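Local coordinates for type III secretion system effector protein ExoU (Pseudomonas fluorescens, PDB 4QMK) that probably acts as a patatin-like phospholipase toxin delivered by type III secretion, with a phosphatidylinositol 4,5-bisphosphate-binding domain that brings it to the plasma membrane, at residues 594-598 against 620-626; 614-619 against 647-651; 84-90 against 418-423; 66-71 against 96-102. One frame throughout, in Å; residues are numbered along the deposited sequence.

Contact 1. Residues 594-598 against 620-626; sequences NVELL and GIVKHYR
N594 turns both ends of its amide to the R626 backbone. The R626 N-H points almost straight at OD1 of N594 (3.2 Å, 177°), and ND2 of N594 returns a shorter bond of 2.7 Å to the R626 carbonyl oxygen, which lies in the amide plane. The side chain's rotation is thereby fixed, and the amide stacks over one face of the Y625 ring, offset toward its rim, the two planes only 6° apart. Q590 takes a further bond from ND2 and, with S584, holds the buried Y625 hydroxyl. Below this polar layer the packing is close. L597 sends CD2 to within 3.6 Å of Y625 N, while L598 CD1 comes to the edge of the same ring, 4.2 Å from Y625 CE1. Toward solvent the fit slackens. H624 contributes mainly its CB, 4.0 Å from L597 CD2, and the R626 chain, bent at its second and third torsions, turns outward. A water spans this margin, donating to both N594 OD1 and the H624 carbonyl. Y625 is the first residue to leave helical geometry after helix 611-624, so the asparagine secures the chain just past the helix. The segments 594-598 and 620-624 run antiparallel (166° between axes), and the arrangement is a helical hairpin, consistent with the helical-bundle architecture of the C-terminal ExoU domain.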
# COMPACT_ATOMS: atom_id res chain seq x y z
N ASN A 594 -23.43 -21.19 22.21
CA ASN A 594 -22.61 -20.20 21.50
C ASN A 594 -23.10 -19.99 20.06
O ASN A 594 -23.08 -18.88 19.55
CB ASN A 594 -21.12 -20.62 21.50
CG ASN A 594 -20.41 -20.30 22.80
OD1 ASN A 594 -20.93 -19.57 23.64
ND2 ASN A 594 -19.19 -20.79 22.95
N VAL A 595 -23.55 -21.06 19.40
CA VAL A 595 -24.10 -20.94 18.02
C VAL A 595 -25.36 -20.09 18.05
O VAL A 595 -25.56 -19.19 17.23
CB VAL A 595 -24.39 -22.37 17.43
CG1 VAL A 595 -25.20 -22.34 16.16
CG2 VAL A 595 -23.07 -23.07 17.18
N GLU A 596 -26.19 -20.34 19.03
CA GLU A 596 -27.44 -19.60 19.21
C GLU A 596 -27.12 -18.11 19.49
O GLU A 596 -27.72 -17.23 18.90
CB GLU A 596 -28.19 -20.23 20.37
CG GLU A 596 -29.58 -19.71 20.66
CD GLU A 596 -30.25 -20.53 21.78
OE1 GLU A 596 -29.52 -21.18 22.60
OE2 GLU A 596 -31.50 -20.53 21.85
N LEU A 597 -26.15 -17.86 20.36
CA LEU A 597 -25.74 -16.49 20.73
C LEU A 597 -25.22 -15.71 19.49
O LEU A 597 -25.67 -14.62 19.21
CB LEU A 597 -24.66 -16.55 21.80
CG LEU A 597 -24.02 -15.23 22.22
CD1 LEU A 597 -24.99 -14.42 23.06
CD2 LEU A 597 -22.76 -15.48 23.00
N LEU A 598 -24.29 -16.32 18.77
CA LEU A 598 -23.72 -15.75 17.57
C LEU A 598 -24.76 -15.51 16.47
O LEU A 598 -24.73 -14.46 15.80
CB LEU A 598 -22.60 -16.63 17.05
CG LEU A 598 -21.39 -16.65 17.99
CD1 LEU A 598 -20.37 -17.65 17.54
CD2 LEU A 598 -20.73 -15.30 18.12
N GLY A 620 -22.79 -7.94 24.62
CA GLY A 620 -23.47 -9.23 24.89
C GLY A 620 -22.58 -10.45 24.54
O GLY A 620 -22.63 -11.46 25.22
N ILE A 621 -21.79 -10.36 23.47
CA ILE A 621 -20.87 -11.43 23.15
C ILE A 621 -19.88 -11.53 24.33
O ILE A 621 -19.62 -12.61 24.88
CB ILE A 621 -20.04 -11.13 21.90
CG1 ILE A 621 -20.89 -10.74 20.69
CG2 ILE A 621 -19.16 -12.31 21.53
CD1 ILE A 621 -21.98 -11.68 20.36
N VAL A 622 -19.30 -10.41 24.66
CA VAL A 622 -18.33 -10.35 25.73
C VAL A 622 -18.88 -10.96 27.00
O VAL A 622 -18.17 -11.63 27.71
CB VAL A 622 -17.92 -8.90 26.05
CG1 VAL A 622 -17.16 -8.86 27.37
CG2 VAL A 622 -17.08 -8.29 24.92
N LYS A 623 -20.15 -10.71 27.29
CA LYS A 623 -20.77 -11.15 28.52
C LYS A 623 -21.15 -12.64 28.57
O LYS A 623 -21.01 -13.28 29.62
CB LYS A 623 -22.00 -10.34 28.76
CG LYS A 623 -22.66 -10.57 30.10
CD LYS A 623 -23.74 -9.52 30.34
CE LYS A 623 -24.17 -9.45 31.80
NZ LYS A 623 -25.09 -8.27 32.02
N HIS A 624 -21.57 -13.20 27.43
CA HIS A 624 -22.07 -14.56 27.42
C HIS A 624 -21.27 -15.59 26.64
O HIS A 624 -21.46 -16.78 26.87
CB HIS A 624 -23.47 -14.56 26.85
CG HIS A 624 -24.42 -13.70 27.59
ND1 HIS A 624 -25.10 -14.13 28.71
CD2 HIS A 624 -24.86 -12.44 27.34
CE1 HIS A 624 -25.88 -13.15 29.15
NE2 HIS A 624 -25.77 -12.13 28.32
N TYR A 625 -20.46 -15.18 25.69
CA TYR A 625 -19.73 -16.16 24.90
C TYR A 625 -18.84 -16.97 25.83
O TYR A 625 -18.18 -16.37 26.62
CB TYR A 625 -18.85 -15.49 23.89
CG TYR A 625 -18.16 -16.45 22.99
CD1 TYR A 625 -18.77 -16.91 21.90
CD2 TYR A 625 -16.89 -16.91 23.26
CE1 TYR A 625 -18.16 -17.82 21.05
CE2 TYR A 625 -16.24 -17.75 22.38
CZ TYR A 625 -16.88 -18.22 21.28
OH TYR A 625 -16.27 -19.09 20.40
N ARG A 626 -18.86 -18.30 25.74
CA ARG A 626 -18.03 -19.19 26.57
C ARG A 626 -16.99 -20.02 25.78
O ARG A 626 -17.36 -20.79 24.91
CB ARG A 626 -18.95 -20.20 27.23
CG ARG A 626 -20.05 -19.62 28.11
CD ARG A 626 -19.52 -18.90 29.34
NE ARG A 626 -18.58 -19.74 30.06
CZ ARG A 626 -18.37 -19.71 31.38
NH1 ARG A 626 -19.08 -18.87 32.16
NH2 ARG A 626 -17.48 -20.57 31.92
O HOH W 1 -22.72 -18.69 25.27

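Contact 2. Residues 614-619 against 647-651; sequences FNRVLD and WRIPV
Both polar groups of the I649 backbone are read by one side chain, that of N615. Its OD1 receives the I649 N-H on a lone pair, in the carbonyl plane, at 3.0 Å and 165°, while N615 ND2 gives a weak bond of 3.3 Å to the I649 carbonyl oxygen. An asparagine amide thus pairs with both the N-H and C=O of one residue, holding the loop after helix 639-646, extended at R648 and I649, against helix 611-624 of the C-terminal helical domain. One turn further along the helix, D619 forms a salt bridge with R648, its OD1 3.2 Å from R648 NH1. OD1 sits over one face, well out of the guanidinium plane, so no N-H points at it and the attraction is of charges; the carboxylate and guanidinium planes are 80° apart. R648 gets there by a bend at its third torsion (67°), which swings the guanidinium back across N615, with N615 CB 3.9 Å from R648 NH2. Beyond the polar pairs lies the packing. L618 pushes CD2 against the W647 backbone and lies 4.0 Å from W647 CB, while the indole leads away to an edge-to-face meeting with F576 of helix 555-585. F614 closes the inner side: its CE2 edge faces the W647 carbonyl oxygen in the ring plane, and I649 CD1 presses in obliquely, 3.5 Å from F614 CD2.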
# COMPACT_ATOMS: atom_id res chain seq x y z
N PHE A 614 -24.71 -1.09 17.92
CA PHE A 614 -23.59 -1.95 17.52
C PHE A 614 -22.86 -2.46 18.76
O PHE A 614 -22.61 -3.64 18.89
CB PHE A 614 -22.64 -1.15 16.64
CG PHE A 614 -21.47 -1.91 16.15
CD1 PHE A 614 -21.55 -2.68 15.03
CD2 PHE A 614 -20.27 -1.83 16.80
CE1 PHE A 614 -20.45 -3.36 14.57
CE2 PHE A 614 -19.15 -2.53 16.35
CZ PHE A 614 -19.26 -3.31 15.25
N ASN A 615 -22.52 -1.56 19.66
CA ASN A 615 -21.81 -1.89 20.87
C ASN A 615 -22.63 -2.78 21.83
O ASN A 615 -22.10 -3.63 22.53
CB ASN A 615 -21.35 -0.63 21.59
CG ASN A 615 -20.22 0.09 20.88
OD1 ASN A 615 -19.53 -0.46 20.05
ND2 ASN A 615 -20.03 1.36 21.22
N ARG A 616 -23.93 -2.60 21.84
CA ARG A 616 -24.75 -3.38 22.71
C ARG A 616 -24.53 -4.78 22.34
O ARG A 616 -24.34 -5.63 23.21
CB ARG A 616 -26.23 -3.04 22.57
CG ARG A 616 -27.13 -3.73 23.59
CD ARG A 616 -28.57 -3.20 23.58
NE ARG A 616 -29.52 -4.19 24.11
CZ ARG A 616 -29.68 -4.47 25.41
NH1 ARG A 616 -28.96 -3.83 26.34
NH2 ARG A 616 -30.55 -5.40 25.79
N VAL A 617 -24.53 -5.05 21.03
CA VAL A 617 -24.41 -6.45 20.56
C VAL A 617 -23.07 -7.03 20.91
O VAL A 617 -23.00 -8.19 21.26
CB VAL A 617 -24.61 -6.62 19.05
CG1 VAL A 617 -24.50 -8.09 18.68
CG2 VAL A 617 -25.97 -6.10 18.60
N LEU A 618 -22.02 -6.22 20.85
CA LEU A 618 -20.69 -6.72 21.18
C LEU A 618 -20.54 -6.92 22.67
O LEU A 618 -19.89 -7.86 23.07
CB LEU A 618 -19.57 -5.81 20.66
CG LEU A 618 -19.09 -5.97 19.20
CD1 LEU A 618 -20.18 -6.07 18.18
CD2 LEU A 618 -18.21 -4.79 18.89
N ASP A 619 -21.12 -6.05 23.47
CA ASP A 619 -21.06 -6.22 24.91
C ASP A 619 -21.73 -7.54 25.32
O ASP A 619 -21.26 -8.19 26.26
CB ASP A 619 -21.68 -5.04 25.65
CG ASP A 619 -20.88 -3.73 25.45
OD1 ASP A 619 -19.65 -3.81 25.15
OD2 ASP A 619 -21.48 -2.61 25.62
N TRP A 647 -13.33 -4.46 18.62
CA TRP A 647 -14.12 -3.82 17.59
C TRP A 647 -15.12 -2.80 18.12
O TRP A 647 -15.80 -2.18 17.35
CB TRP A 647 -14.85 -4.86 16.75
CG TRP A 647 -14.01 -5.68 15.74
CD1 TRP A 647 -13.09 -6.64 16.02
CD2 TRP A 647 -14.16 -5.68 14.30
NE1 TRP A 647 -12.58 -7.19 14.85
CE2 TRP A 647 -13.24 -6.62 13.78
CE3 TRP A 647 -14.94 -4.94 13.40
CZ2 TRP A 647 -13.09 -6.86 12.43
CZ3 TRP A 647 -14.79 -5.16 12.04
CH2 TRP A 647 -13.87 -6.11 11.56
N ARG A 648 -15.23 -2.60 19.42
CA ARG A 648 -16.15 -1.57 19.93
C ARG A 648 -15.84 -0.23 19.30
O ARG A 648 -14.69 0.12 19.09
CB ARG A 648 -16.06 -1.37 21.45
CG ARG A 648 -16.52 -2.54 22.28
CD ARG A 648 -16.78 -2.17 23.73
NE ARG A 648 -17.92 -1.27 23.82
CZ ARG A 648 -18.48 -0.83 24.95
NH1 ARG A 648 -18.02 -1.25 26.14
NH2 ARG A 648 -19.50 -0.01 24.91
N ILE A 649 -16.87 0.54 19.01
CA ILE A 649 -16.68 1.88 18.44
C ILE A 649 -16.40 2.84 19.60
O ILE A 649 -17.18 2.91 20.54
CB ILE A 649 -17.90 2.34 17.62
CG1 ILE A 649 -18.08 1.42 16.41
CG2 ILE A 649 -17.71 3.77 17.14
CD1 ILE A 649 -19.48 1.45 15.86
N PRO A 650 -15.24 3.54 19.54
CA PRO A 650 -14.74 4.44 20.57
C PRO A 650 -15.75 5.29 21.30
O PRO A 650 -15.66 5.40 22.51
CB PRO A 650 -13.75 5.31 19.80
CG PRO A 650 -13.13 4.34 18.85
CD PRO A 650 -14.25 3.42 18.43
N VAL A 651 -16.71 5.88 20.61
CA VAL A 651 -17.65 6.79 21.28
C VAL A 651 -16.91 8.06 21.76
O VAL A 651 -16.69 9.02 21.00
CB VAL A 651 -18.38 6.11 22.49
CG1 VAL A 651 -19.00 7.17 23.42
CG2 VAL A 651 -19.42 5.10 22.03

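Contact 3. Residues 84-90 against 418-423; sequences MVQALEE and ARQTVS
Q86 and R419 share a water: it donates to Q86 OE1 at 2.7 Å and accepts only weakly from R419 NH1. The arginine reaches this place extended from CG to NE, with CG anti to the backbone N (chi1 180°), laying its guanidinium alongside Q86 and E90. Q86 CB lies over one guanidinium face, toward its rim, 4.1 Å above the plane. The E90 carboxylate comes to the guanidinium edge as its salt-bridge partner, but OE1 is modelled too close to R419 for the details to be trusted. Beneath the polar rim the helices come together over a small residue. A87 CB touches V422 CG1 and the carbonyl oxygen of R419, each at 3.6 Å, and S423 OG stands beside it, weakly bonded back to that same oxygen. M84 adds its CG, 3.9 Å from V422 CG2, before bending away at its second and third torsions. With A87 and S423 at the crossing, the segment axes approach to 7.6 Å while crossing at -46°. Around the pair, M84 carries its sulfur end down onto L69 and L71 of strand 68-72, and V422 and A418 rest on L385 of strand 382-389. On the flank, Q86 NE2 bonds to T123 of helix 119-127, so the contact stacks helix 408-431 against a helix lying on the mixed sheet of the patatin-like domain.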
# COMPACT_ATOMS: atom_id res chain seq x y z
N MET A 84 -22.12 -21.74 -20.07
CA MET A 84 -22.76 -20.67 -19.34
C MET A 84 -22.41 -19.32 -20.00
O MET A 84 -23.28 -18.43 -20.16
CB MET A 84 -22.36 -20.77 -17.87
CG MET A 84 -22.89 -19.69 -16.98
SD MET A 84 -21.78 -18.30 -16.93
CE MET A 84 -20.38 -19.12 -16.16
N VAL A 85 -21.16 -19.15 -20.41
CA VAL A 85 -20.78 -17.91 -21.06
C VAL A 85 -21.37 -17.77 -22.49
O VAL A 85 -21.69 -16.65 -22.94
CB VAL A 85 -19.27 -17.81 -21.19
CG1 VAL A 85 -18.87 -16.49 -21.86
CG2 VAL A 85 -18.64 -17.96 -19.82
N GLN A 86 -21.50 -18.90 -23.20
CA GLN A 86 -22.12 -18.88 -24.48
C GLN A 86 -23.54 -18.35 -24.33
O GLN A 86 -23.93 -17.41 -25.02
CB GLN A 86 -22.11 -20.27 -25.11
CG GLN A 86 -20.73 -20.76 -25.48
CD GLN A 86 -20.63 -22.28 -25.47
OE1 GLN A 86 -21.62 -22.99 -25.69
NE2 GLN A 86 -19.41 -22.79 -25.27
N ALA A 87 -24.28 -18.93 -23.40
CA ALA A 87 -25.67 -18.51 -23.09
C ALA A 87 -25.77 -17.04 -22.75
O ALA A 87 -26.67 -16.39 -23.20
CB ALA A 87 -26.23 -19.32 -21.94
N LEU A 88 -24.85 -16.51 -21.95
CA LEU A 88 -24.92 -15.07 -21.63
C LEU A 88 -24.73 -14.16 -22.84
O LEU A 88 -25.49 -13.21 -23.04
CB LEU A 88 -23.91 -14.68 -20.56
CG LEU A 88 -24.29 -15.14 -19.16
CD1 LEU A 88 -23.09 -14.96 -18.25
CD2 LEU A 88 -25.47 -14.36 -18.64
N GLU A 89 -23.74 -14.48 -23.67
CA GLU A 89 -23.36 -13.65 -24.80
C GLU A 89 -24.42 -13.74 -25.89
O GLU A 89 -24.91 -12.72 -26.38
CB GLU A 89 -22.01 -14.12 -25.33
CG GLU A 89 -21.18 -13.04 -26.00
CD GLU A 89 -19.87 -13.61 -26.52
OE1 GLU A 89 -19.91 -14.42 -27.48
OE2 GLU A 89 -18.80 -13.24 -25.98
N GLU A 90 -24.79 -14.97 -26.24
CA GLU A 90 -25.83 -15.23 -27.25
C GLU A 90 -27.19 -14.57 -26.91
O GLU A 90 -28.03 -14.41 -27.76
CB GLU A 90 -25.96 -16.74 -27.43
CG GLU A 90 -27.35 -17.30 -27.59
CD GLU A 90 -27.35 -18.81 -27.38
OE1 GLU A 90 -26.34 -19.44 -27.82
OE2 GLU A 90 -28.32 -19.34 -26.75
N ALA A 418 -25.04 -27.05 -20.10
CA ALA A 418 -24.96 -25.85 -19.35
C ALA A 418 -25.60 -24.68 -20.11
O ALA A 418 -26.39 -23.89 -19.54
CB ALA A 418 -23.51 -25.53 -19.05
N ARG A 419 -25.28 -24.60 -21.40
CA ARG A 419 -25.78 -23.53 -22.25
C ARG A 419 -27.28 -23.52 -22.23
O ARG A 419 -27.92 -22.45 -22.04
CB ARG A 419 -25.27 -23.72 -23.67
CG ARG A 419 -25.72 -22.66 -24.67
CD ARG A 419 -25.31 -23.06 -26.09
NE ARG A 419 -25.46 -21.96 -27.04
CZ ARG A 419 -24.68 -21.77 -28.10
NH1 ARG A 419 -23.65 -22.58 -28.37
NH2 ARG A 419 -24.90 -20.73 -28.90
N GLN A 420 -27.86 -24.70 -22.40
CA GLN A 420 -29.30 -24.81 -22.38
C GLN A 420 -29.92 -24.43 -21.03
O GLN A 420 -30.92 -23.74 -21.01
CB GLN A 420 -29.71 -26.22 -22.70
CG GLN A 420 -29.54 -26.58 -24.13
CD GLN A 420 -30.02 -27.98 -24.41
OE1 GLN A 420 -30.19 -28.80 -23.48
NE2 GLN A 420 -30.24 -28.27 -25.69
N THR A 421 -29.31 -24.87 -19.93
CA THR A 421 -29.85 -24.68 -18.62
C THR A 421 -29.89 -23.19 -18.30
O THR A 421 -30.91 -22.65 -17.91
CB THR A 421 -29.02 -25.45 -17.58
OG1 THR A 421 -29.12 -26.85 -17.83
CG2 THR A 421 -29.52 -25.21 -16.19
N VAL A 422 -28.79 -22.53 -18.54
CA VAL A 422 -28.66 -21.14 -18.29
C VAL A 422 -29.60 -20.31 -19.18
O VAL A 422 -30.26 -19.36 -18.68
CB VAL A 422 -27.24 -20.71 -18.47
CG1 VAL A 422 -27.11 -19.21 -18.49
CG2 VAL A 422 -26.39 -21.32 -17.37
N SER A 423 -29.65 -20.64 -20.49
CA SER A 423 -30.61 -20.00 -21.39
C SER A 423 -32.01 -20.16 -20.81
O SER A 423 -32.79 -19.22 -20.79
CB SER A 423 -30.61 -20.63 -22.80
OG SER A 423 -29.58 -20.10 -23.62
O HOH W 2 -22.92 -25.22 -26.50

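Contact 4. Residues 66-71 against 96-102; sequences PAHLVL and GVKVVSG
From H68 to L71 and from V99 to G102 the two segments run as neighbouring parallel strands, their axes 4.6 Å apart and 11° from alignment. L69 carries the regular pairing: its N-H bonds to the V99 carbonyl oxygen at 3.0 Å, and its own oxygen takes the S101 N-H at 2.8 Å. The next rung passes from L71 N to S101 O. At the entrance the ladder is less regular, for the A67 oxygen accepts two successive N-H groups, that of K98 at 2.7 Å and that of V99 at 3.2 Å. Helix 81-90 joins these strands, making a beta-alpha-beta unit within the mixed sheet, and strand 332-337 pairs with the other edge of strand 68-72. G102 opens a GxSxG sequence, consistent with the nucleophile elbow of patatin-like phospholipases, where the chain turns from strand into helix. L69, L71 and V100 share one face, where helix 81-90 covers the leucines through L88 and F81; L69 CB lies 4.1 Å from V97 CG1. The other face mixes polar and apolar groups: H68 has CG beside its carbonyl carbon (chi1 -174°), which leans the imidazole forward and across to the neighbouring strand, where NE2 meets S101 OG at 2.7 Å. Either atom could be the donor. V70 CG2 sits over one face of this imidazole, toward its rim, and N244 of strand 242-251 packs against both V99 and S101.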
# COMPACT_ATOMS: atom_id res chain seq x y z
N PRO A 66 -28.81 -9.76 -15.44
CA PRO A 66 -27.73 -9.93 -14.47
C PRO A 66 -26.62 -8.89 -14.50
O PRO A 66 -26.07 -8.62 -15.55
CB PRO A 66 -27.15 -11.29 -14.81
CG PRO A 66 -28.27 -12.01 -15.42
CD PRO A 66 -29.05 -10.99 -16.20
N ALA A 67 -26.35 -8.31 -13.33
CA ALA A 67 -25.25 -7.36 -13.13
C ALA A 67 -24.07 -8.02 -12.38
O ALA A 67 -22.93 -7.56 -12.48
CB ALA A 67 -25.75 -6.17 -12.34
N HIS A 68 -24.32 -9.09 -11.66
CA HIS A 68 -23.27 -9.77 -10.95
C HIS A 68 -23.28 -11.28 -11.33
O HIS A 68 -24.28 -11.94 -11.26
CB HIS A 68 -23.52 -9.52 -9.46
CG HIS A 68 -22.45 -10.03 -8.56
ND1 HIS A 68 -22.55 -9.96 -7.19
CD2 HIS A 68 -21.27 -10.63 -8.82
CE1 HIS A 68 -21.46 -10.47 -6.64
NE2 HIS A 68 -20.68 -10.91 -7.61
N LEU A 69 -22.16 -11.78 -11.79
CA LEU A 69 -22.03 -13.21 -12.14
C LEU A 69 -21.21 -13.83 -11.02
O LEU A 69 -20.10 -13.36 -10.73
CB LEU A 69 -21.33 -13.36 -13.47
CG LEU A 69 -21.01 -14.75 -13.98
CD1 LEU A 69 -22.24 -15.65 -14.08
CD2 LEU A 69 -20.38 -14.61 -15.36
N VAL A 70 -21.76 -14.83 -10.35
CA VAL A 70 -21.03 -15.44 -9.25
C VAL A 70 -20.71 -16.86 -9.62
O VAL A 70 -21.62 -17.64 -9.86
CB VAL A 70 -21.89 -15.47 -7.94
CG1 VAL A 70 -21.12 -16.08 -6.80
CG2 VAL A 70 -22.34 -14.06 -7.55
N LEU A 71 -19.44 -17.22 -9.61
CA LEU A 71 -19.00 -18.64 -9.92
C LEU A 71 -18.52 -19.38 -8.67
O LEU A 71 -17.45 -19.09 -8.17
CB LEU A 71 -17.87 -18.63 -10.98
CG LEU A 71 -18.17 -17.77 -12.21
CD1 LEU A 71 -17.08 -17.81 -13.23
CD2 LEU A 71 -19.45 -18.25 -12.86
N GLY A 96 -23.88 -6.38 -19.96
CA GLY A 96 -24.35 -5.71 -18.78
C GLY A 96 -23.94 -6.31 -17.46
O GLY A 96 -24.37 -5.82 -16.40
N VAL A 97 -23.16 -7.40 -17.49
CA VAL A 97 -22.59 -7.92 -16.28
C VAL A 97 -21.56 -6.87 -15.85
O VAL A 97 -20.83 -6.40 -16.64
CB VAL A 97 -21.90 -9.29 -16.50
CG1 VAL A 97 -21.13 -9.67 -15.27
CG2 VAL A 97 -22.92 -10.37 -16.82
N LYS A 98 -21.53 -6.52 -14.58
CA LYS A 98 -20.60 -5.50 -14.08
C LYS A 98 -19.47 -6.04 -13.20
O LYS A 98 -18.42 -5.46 -13.11
CB LYS A 98 -21.36 -4.52 -13.21
CG LYS A 98 -22.50 -3.82 -13.88
CD LYS A 98 -22.01 -2.98 -15.05
CE LYS A 98 -23.16 -2.13 -15.57
NZ LYS A 98 -22.71 -1.33 -16.72
N VAL A 99 -19.75 -7.11 -12.48
CA VAL A 99 -18.83 -7.62 -11.53
C VAL A 99 -18.85 -9.12 -11.65
O VAL A 99 -19.93 -9.73 -11.76
CB VAL A 99 -19.30 -7.29 -10.12
CG1 VAL A 99 -18.22 -7.58 -9.10
CG2 VAL A 99 -19.73 -5.85 -10.02
N VAL A 100 -17.69 -9.72 -11.63
CA VAL A 100 -17.64 -11.15 -11.68
C VAL A 100 -16.99 -11.65 -10.40
O VAL A 100 -15.91 -11.20 -10.05
CB VAL A 100 -16.85 -11.63 -12.89
CG1 VAL A 100 -16.86 -13.16 -12.93
CG2 VAL A 100 -17.45 -11.04 -14.13
N SER A 101 -17.64 -12.58 -9.72
CA SER A 101 -17.03 -13.16 -8.52
C SER A 101 -16.72 -14.60 -8.73
O SER A 101 -17.50 -15.35 -9.35
CB SER A 101 -17.96 -13.03 -7.34
OG SER A 101 -18.19 -11.67 -7.09
N GLY A 102 -15.60 -15.03 -8.21
CA GLY A 102 -15.21 -16.41 -8.38
C GLY A 102 -14.76 -16.97 -7.10
O GLY A 102 -13.94 -16.38 -6.42

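Overall arrangement
Backbone pairing dominates only in contact 4, the buried one, its centre about 9 Å from that of the chain. Contact 3 covers it: helix 81-90 links the two strands of contact 4 and touches the first through M84 and L88, yet contact 3 is only partly buried and has a charged rim. Contacts 1 and 2 belong to the C-terminal helical domain, their centres at least 34 Å from those of contacts 3 and 4. They share helix 611-624, one near its end and the other further back. Both are partly buried, with side-chain-to-backbone amide bonds and apolar packing where contact 4 has backbone-to-backbone bonds.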